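Local coordinates for protein AlyGC (Glaciecola chathamensis, PDB 5GKD) that cleaves the polysaccharide alginate as a lyase of polysaccharide lyase family 6, probably by beta-elimination, at residues 607-612 / 638-643; 671-676 / 695-700. One frame throughout, in Å; residues are numbered along the deposited sequence.

Interaction 1 of 2, residues 607-612 / 638-643; sequences LTIENS and VVMNNN
I609 and N643 meet where two parallel coils turn. The N643 side-chain amide reaches across and binds twice. Its ND2 donates to I609 O (2.9 Å), with the oxygen in the amide plane but the donor 52° above the plane of that carbonyl. Its OD1 takes the backbone N of S612 (3.0 Å). I609 O also accepts from N641 N, so two donors grip it. N641 ND2 bonds to E610 OE2 (3.0 Å) on the anti side of the carboxylate, whose OE1 binds Q578. On the buried face, M640 CE touches I609 CD1 (3.6 Å) and L607 CD1 (3.7 Å). The M640 chain is extended beyond CG, and this carries CE to both methyls. The backbones position these groups. The axes of strands 607-610 and 638-641 pass 4.8 Å apart and run parallel within 1°. Regular parallel bonds such as V639 N to L607 O join them. N611 and N642, both with positive phi, turn the chain out of its strand. N643 ND2 also bonds to N673 OD1, which continues a row of hydrogen-bonded asparagines inside the right-handed parallel beta-helix. Strand 606-610 lies between strands 572-578 and 637-641, and strand 667-676 follows on the far side of 637-641.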
loop_
_atom_site.group_PDB
_atom_site.type_symbol
_atom_site.label_atom_id
_atom_site.label_comp_id
_atom_site.label_asym_id
_atom_site.label_seq_id
_atom_site.Cartn_x
_atom_site.Cartn_y
_atom_site.Cartn_z
ATOM N N LEU A 607 -12.418 17.031 -7.592
ATOM C CA LEU A 607 -13.229 16.032 -8.274
ATOM C C LEU A 607 -14.389 16.746 -8.957
ATOM O O LEU A 607 -15.216 17.363 -8.276
ATOM C CB LEU A 607 -13.769 15.011 -7.275
ATOM C CG LEU A 607 -14.117 13.586 -7.668
ATOM C CD1 LEU A 607 -15.314 13.114 -6.886
ATOM C CD2 LEU A 607 -14.289 13.372 -9.141
ATOM N N THR A 608 -14.463 16.652 -10.283
ATOM C CA THR A 608 -15.524 17.303 -11.047
ATOM C C THR A 608 -16.194 16.303 -11.981
ATOM O O THR A 608 -15.512 15.635 -12.761
ATOM C CB THR A 608 -14.984 18.491 -11.856
ATOM O OG1 THR A 608 -14.509 19.496 -10.965
ATOM C CG2 THR A 608 -16.088 19.099 -12.713
ATOM N N ILE A 609 -17.522 16.196 -11.901
ATOM C CA ILE A 609 -18.324 15.356 -12.799
ATOM C C ILE A 609 -19.490 16.199 -13.291
ATOM O O ILE A 609 -20.365 16.562 -12.501
ATOM C CB ILE A 609 -18.846 14.080 -12.118
ATOM C CG1 ILE A 609 -17.708 13.184 -11.658
ATOM C CG2 ILE A 609 -19.724 13.292 -13.061
ATOM C CD1 ILE A 609 -18.198 11.933 -10.957
ATOM N N GLU A 610 -19.524 16.495 -14.590
ATOM C CA GLU A 610 -20.602 17.299 -15.154
ATOM C C GLU A 610 -21.137 16.681 -16.444
ATOM O O GLU A 610 -20.403 16.038 -17.194
ATOM C CB GLU A 610 -20.143 18.739 -15.433
ATOM C CG GLU A 610 -19.784 19.530 -14.200
ATOM C CD GLU A 610 -19.233 20.903 -14.538
ATOM O OE1 GLU A 610 -18.224 20.976 -15.269
ATOM O OE2 GLU A 610 -19.819 21.911 -14.085
ATOM N N ASN A 611 -22.434 16.900 -16.692
ATOM C CA ASN A 611 -23.080 16.566 -17.965
ATOM C C ASN A 611 -22.905 15.098 -18.322
ATOM O O ASN A 611 -22.736 14.738 -19.484
ATOM C CB ASN A 611 -22.557 17.448 -19.100
ATOM C CG ASN A 611 -22.809 18.927 -18.857
ATOM O OD1 ASN A 611 -23.891 19.325 -18.403
ATOM N ND2 ASN A 611 -21.806 19.751 -19.152
ATOM N N SER A 612 -22.934 14.246 -17.317
ATOM C CA SER A 612 -22.614 12.848 -17.514
ATOM C C SER A 612 -23.791 11.996 -17.083
ATOM O O SER A 612 -24.756 12.483 -16.496
ATOM C CB SER A 612 -21.340 12.475 -16.746
ATOM O OG SER A 612 -20.239 13.170 -17.300
ATOM N N VAL A 638 -15.470 18.914 -4.342
ATOM C CA VAL A 638 -16.310 17.964 -5.066
ATOM C C VAL A 638 -17.443 18.740 -5.726
ATOM O O VAL A 638 -18.277 19.338 -5.038
ATOM C CB VAL A 638 -16.854 16.868 -4.140
ATOM C CG1 VAL A 638 -17.716 15.910 -4.912
ATOM C CG2 VAL A 638 -15.705 16.137 -3.492
ATOM N N VAL A 639 -17.464 18.741 -7.053
ATOM C CA VAL A 639 -18.380 19.561 -7.836
ATOM C C VAL A 639 -19.071 18.644 -8.829
ATOM O O VAL A 639 -18.406 18.043 -9.676
ATOM C CB VAL A 639 -17.652 20.698 -8.572
ATOM C CG1 VAL A 639 -18.601 21.393 -9.540
ATOM C CG2 VAL A 639 -17.061 21.683 -7.594
ATOM N N MET A 640 -20.395 18.520 -8.720
ATOM C CA MET A 640 -21.154 17.642 -9.604
ATOM C C MET A 640 -22.416 18.343 -10.083
ATOM O O MET A 640 -23.307 18.634 -9.282
ATOM C CB MET A 640 -21.496 16.329 -8.911
ATOM C CG MET A 640 -20.279 15.545 -8.522
ATOM S SD MET A 640 -20.618 13.833 -8.153
ATOM C CE MET A 640 -18.951 13.278 -7.711
ATOM N N ASN A 641 -22.501 18.582 -11.394
ATOM C CA ASN A 641 -23.565 19.377 -11.983
ATOM C C ASN A 641 -24.121 18.700 -13.223
ATOM O O ASN A 641 -23.367 18.179 -14.052
ATOM C CB ASN A 641 -23.089 20.776 -12.386
ATOM C CG ASN A 641 -22.470 21.528 -11.249
ATOM O OD1 ASN A 641 -22.921 21.440 -10.106
ATOM N ND2 ASN A 641 -21.416 22.273 -11.548
ATOM N N ASN A 642 -25.445 18.757 -13.364
ATOM C CA ASN A 642 -26.108 18.464 -14.631
ATOM C C ASN A 642 -25.933 17.009 -15.039
ATOM O O ASN A 642 -25.849 16.697 -16.223
ATOM C CB ASN A 642 -25.617 19.404 -15.739
ATOM C CG ASN A 642 -26.018 20.845 -15.492
ATOM O OD1 ASN A 642 -27.160 21.198 -15.753
ATOM N ND2 ASN A 642 -25.102 21.679 -14.965
ATOM N N ASN A 643 -25.885 16.114 -14.064
ATOM C CA ASN A 643 -25.752 14.689 -14.324
ATOM C C ASN A 643 -27.091 13.997 -14.119
ATOM O O ASN A 643 -27.969 14.485 -13.413
ATOM C CB ASN A 643 -24.707 14.033 -13.403
ATOM C CG ASN A 643 -23.369 14.738 -13.420
ATOM O OD1 ASN A 643 -22.597 14.634 -14.376
ATOM N ND2 ASN A 643 -23.087 15.459 -12.360
#

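Interaction 2 of 2, residues 671-676 / 695-700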
loop_
_atom_site.group_PDB
_atom_site.type_symbol
_atom_site.label_atom_id
_atom_site.label_comp_id
_atom_site.label_asym_id
_atom_site.label_seq_id
_atom_site.Cartn_x
_atom_site.Cartn_y
_atom_site.Cartn_z
ATOM N N THR A 671 -25.511 20.342 -8.198
ATOM C CA THR A 671 -26.405 21.288 -8.855
ATOM C C THR A 671 -27.047 20.638 -10.073
ATOM O O THR A 671 -26.351 20.048 -10.897
ATOM C CB THR A 671 -25.604 22.544 -9.249
ATOM O OG1 THR A 671 -25.763 23.553 -8.248
ATOM C CG2 THR A 671 -25.976 23.081 -10.607
ATOM N N THR A 672 -28.376 20.707 -10.163
ATOM C CA THR A 672 -29.093 20.377 -11.392
ATOM C C THR A 672 -28.878 18.917 -11.801
ATOM O O THR A 672 -28.780 18.591 -12.986
ATOM C CB THR A 672 -28.689 21.327 -12.529
ATOM O OG1 THR A 672 -28.607 22.657 -12.020
ATOM C CG2 THR A 672 -29.713 21.325 -13.646
ATOM N N ASN A 673 -28.800 18.028 -10.824
ATOM C CA ASN A 673 -28.672 16.608 -11.105
ATOM C C ASN A 673 -30.027 15.928 -10.947
ATOM O O ASN A 673 -30.944 16.465 -10.337
ATOM C CB ASN A 673 -27.662 15.931 -10.168
ATOM C CG ASN A 673 -26.300 16.614 -10.158
ATOM O OD1 ASN A 673 -25.513 16.460 -11.081
ATOM N ND2 ASN A 673 -26.014 17.351 -9.086
ATOM N N GLU A 674 -30.130 14.721 -11.493
ATOM C CA GLU A 674 -31.217 13.798 -11.190
ATOM C C GLU A 674 -30.651 12.566 -10.491
ATOM O O GLU A 674 -29.739 11.913 -11.013
ATOM C CB GLU A 674 -31.961 13.370 -12.459
ATOM C CG GLU A 674 -32.484 14.501 -13.328
ATOM C CD GLU A 674 -33.152 13.982 -14.606
ATOM O OE1 GLU A 674 -33.490 12.773 -14.661
ATOM O OE2 GLU A 674 -33.325 14.781 -15.556
ATOM N N PHE A 675 -31.184 12.256 -9.316
ATOM C CA PHE A 675 -30.864 11.032 -8.588
ATOM C C PHE A 675 -32.122 10.166 -8.597
ATOM O O PHE A 675 -33.008 10.338 -7.758
ATOM C CB PHE A 675 -30.405 11.324 -7.162
ATOM C CG PHE A 675 -29.038 11.947 -7.057
ATOM C CD1 PHE A 675 -28.862 13.307 -7.273
ATOM C CD2 PHE A 675 -27.937 11.189 -6.668
ATOM C CE1 PHE A 675 -27.613 13.891 -7.153
ATOM C CE2 PHE A 675 -26.681 11.773 -6.550
ATOM C CZ PHE A 675 -26.524 13.125 -6.791
ATOM N N ASN A 676 -32.185 9.229 -9.536
ATOM C CA ASN A 676 -33.366 8.406 -9.755
ATOM C C ASN A 676 -33.153 7.016 -9.175
ATOM O O ASN A 676 -32.222 6.310 -9.574
ATOM C CB ASN A 676 -33.694 8.327 -11.245
ATOM C CG ASN A 676 -33.864 9.705 -11.871
ATOM O OD1 ASN A 676 -34.322 10.635 -11.215
ATOM N ND2 ASN A 676 -33.487 9.842 -13.131
ATOM N N THR A 695 -28.410 22.272 -4.564
ATOM C CA THR A 695 -29.584 22.996 -5.023
ATOM C C THR A 695 -29.954 22.562 -6.431
ATOM O O THR A 695 -29.097 22.163 -7.222
ATOM C CB THR A 695 -29.360 24.521 -5.008
ATOM O OG1 THR A 695 -28.323 24.861 -5.932
ATOM C CG2 THR A 695 -28.975 24.997 -3.606
ATOM N N GLY A 696 -31.246 22.653 -6.736
ATOM C CA GLY A 696 -31.715 22.406 -8.085
ATOM C C GLY A 696 -31.744 20.957 -8.509
ATOM O O GLY A 696 -31.883 20.681 -9.704
ATOM N N ASN A 697 -31.648 20.018 -7.574
ATOM C CA ASN A 697 -31.604 18.609 -7.937
ATOM C C ASN A 697 -32.993 17.975 -7.856
ATOM O O ASN A 697 -33.895 18.471 -7.180
ATOM C CB ASN A 697 -30.629 17.841 -7.033
ATOM C CG ASN A 697 -29.228 18.462 -7.017
ATOM O OD1 ASN A 697 -28.400 18.162 -7.880
ATOM N ND2 ASN A 697 -28.969 19.352 -6.040
ATOM N N VAL A 698 -33.155 16.858 -8.556
ATOM C CA VAL A 698 -34.336 16.015 -8.432
ATOM C C VAL A 698 -33.934 14.727 -7.731
ATOM O O VAL A 698 -33.050 14.004 -8.207
ATOM C CB VAL A 698 -34.972 15.715 -9.798
ATOM C CG1 VAL A 698 -36.099 14.732 -9.631
ATOM C CG2 VAL A 698 -35.453 16.998 -10.461
ATOM N N PHE A 699 -34.599 14.420 -6.623
ATOM C CA PHE A 699 -34.407 13.156 -5.919
ATOM C C PHE A 699 -35.690 12.337 -6.035
ATOM O O PHE A 699 -36.544 12.360 -5.150
ATOM C CB PHE A 699 -34.022 13.398 -4.437
ATOM C CG PHE A 699 -32.752 14.179 -4.257
ATOM C CD1 PHE A 699 -31.521 13.580 -4.459
ATOM C CD2 PHE A 699 -32.788 15.517 -3.901
ATOM C CE1 PHE A 699 -30.354 14.306 -4.310
ATOM C CE2 PHE A 699 -31.614 16.238 -3.735
ATOM C CZ PHE A 699 -30.404 15.629 -3.951
ATOM N N GLU A 700 -35.816 11.591 -7.129
ATOM C CA GLU A 700 -37.003 10.784 -7.387
ATOM C C GLU A 700 -36.722 9.328 -7.039
ATOM O O GLU A 700 -35.866 8.687 -7.659
ATOM C CB GLU A 700 -37.459 10.892 -8.840
ATOM C CG GLU A 700 -38.635 9.967 -9.123
ATOM C CD GLU A 700 -39.403 10.335 -10.371
ATOM O OE1 GLU A 700 -39.153 11.424 -10.923
ATOM O OE2 GLU A 700 -40.259 9.533 -10.799
#
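F675 and F699 sit on two parallel strands, 674-676 and 698-700, whose axes pass 4.8 Å apart at 6°. Two firm backbone bonds join the segments, V698 N to N673 O and the nearly straight F675 N to V698 O (2.8 Å). The outer bonds, T672 N to T695 O and E700 N to F675 O, are weak.

The two rings lie side by side and point the same way. Their planes are 29° apart, near parallel, but the rings are slid apart and barely overlap. The closest touch is F675 CD1 to F699 CE1 (3.5 Å). F699 CD1 also rests against F675 CB. Both rings touch I681, and F675 meets the ring of F645 from the previous coil.

At the turn before the strands, N673 and N697 lie side by side with their amide planes nearly parallel, and are joined by hydrogen bonds. N697 OD1 accepts twice from N673. The side-chain ND2 comes nearly along the C=O axis (2.8 Å), and the backbone N comes from 35° above the carbonyl plane (3.0 Å). CG is anti to the carbonyl carbon in both residues, and similar chi2 values turn the two amides alike. N697 ND2 turns to M670 O, and N673 ND2 also donates to M640 O. T672 and G696 lead into these asparagines with positive phi.

On the other face, N676 OD1 approaches E700 CB, while N676 ND2 binds N646 OD1 and, weakly, E674 OE1.

The chemistry is divided by place. Buried amides satisfy one another and the main chain at the bend, and slid, side-by-side phenylalanines fill the interior beyond it. Such rows of like residues, asparagines and aromatics, in successive coils are characteristic of parallel beta-helices, and here they tie one coil to the next.

Interactions 1 and 2 belong to the same parallel beta-helix, with centres about 12 Å apart, and strands 637-641 and 667-676 are neighbours. They touch directly through N643, whose O probably accepts a hydrogen bond from E674 N. N643, N673 and N697 form one asparagine run through both. Interaction 1 is the more buried, with seven of its twelve residues buried against four in interaction 2. Its interior is aliphatic, with a methionine, and it centres on the strand before the bend. Interaction 2 centres on the strand after the bend and fills the interior with phenylalanines.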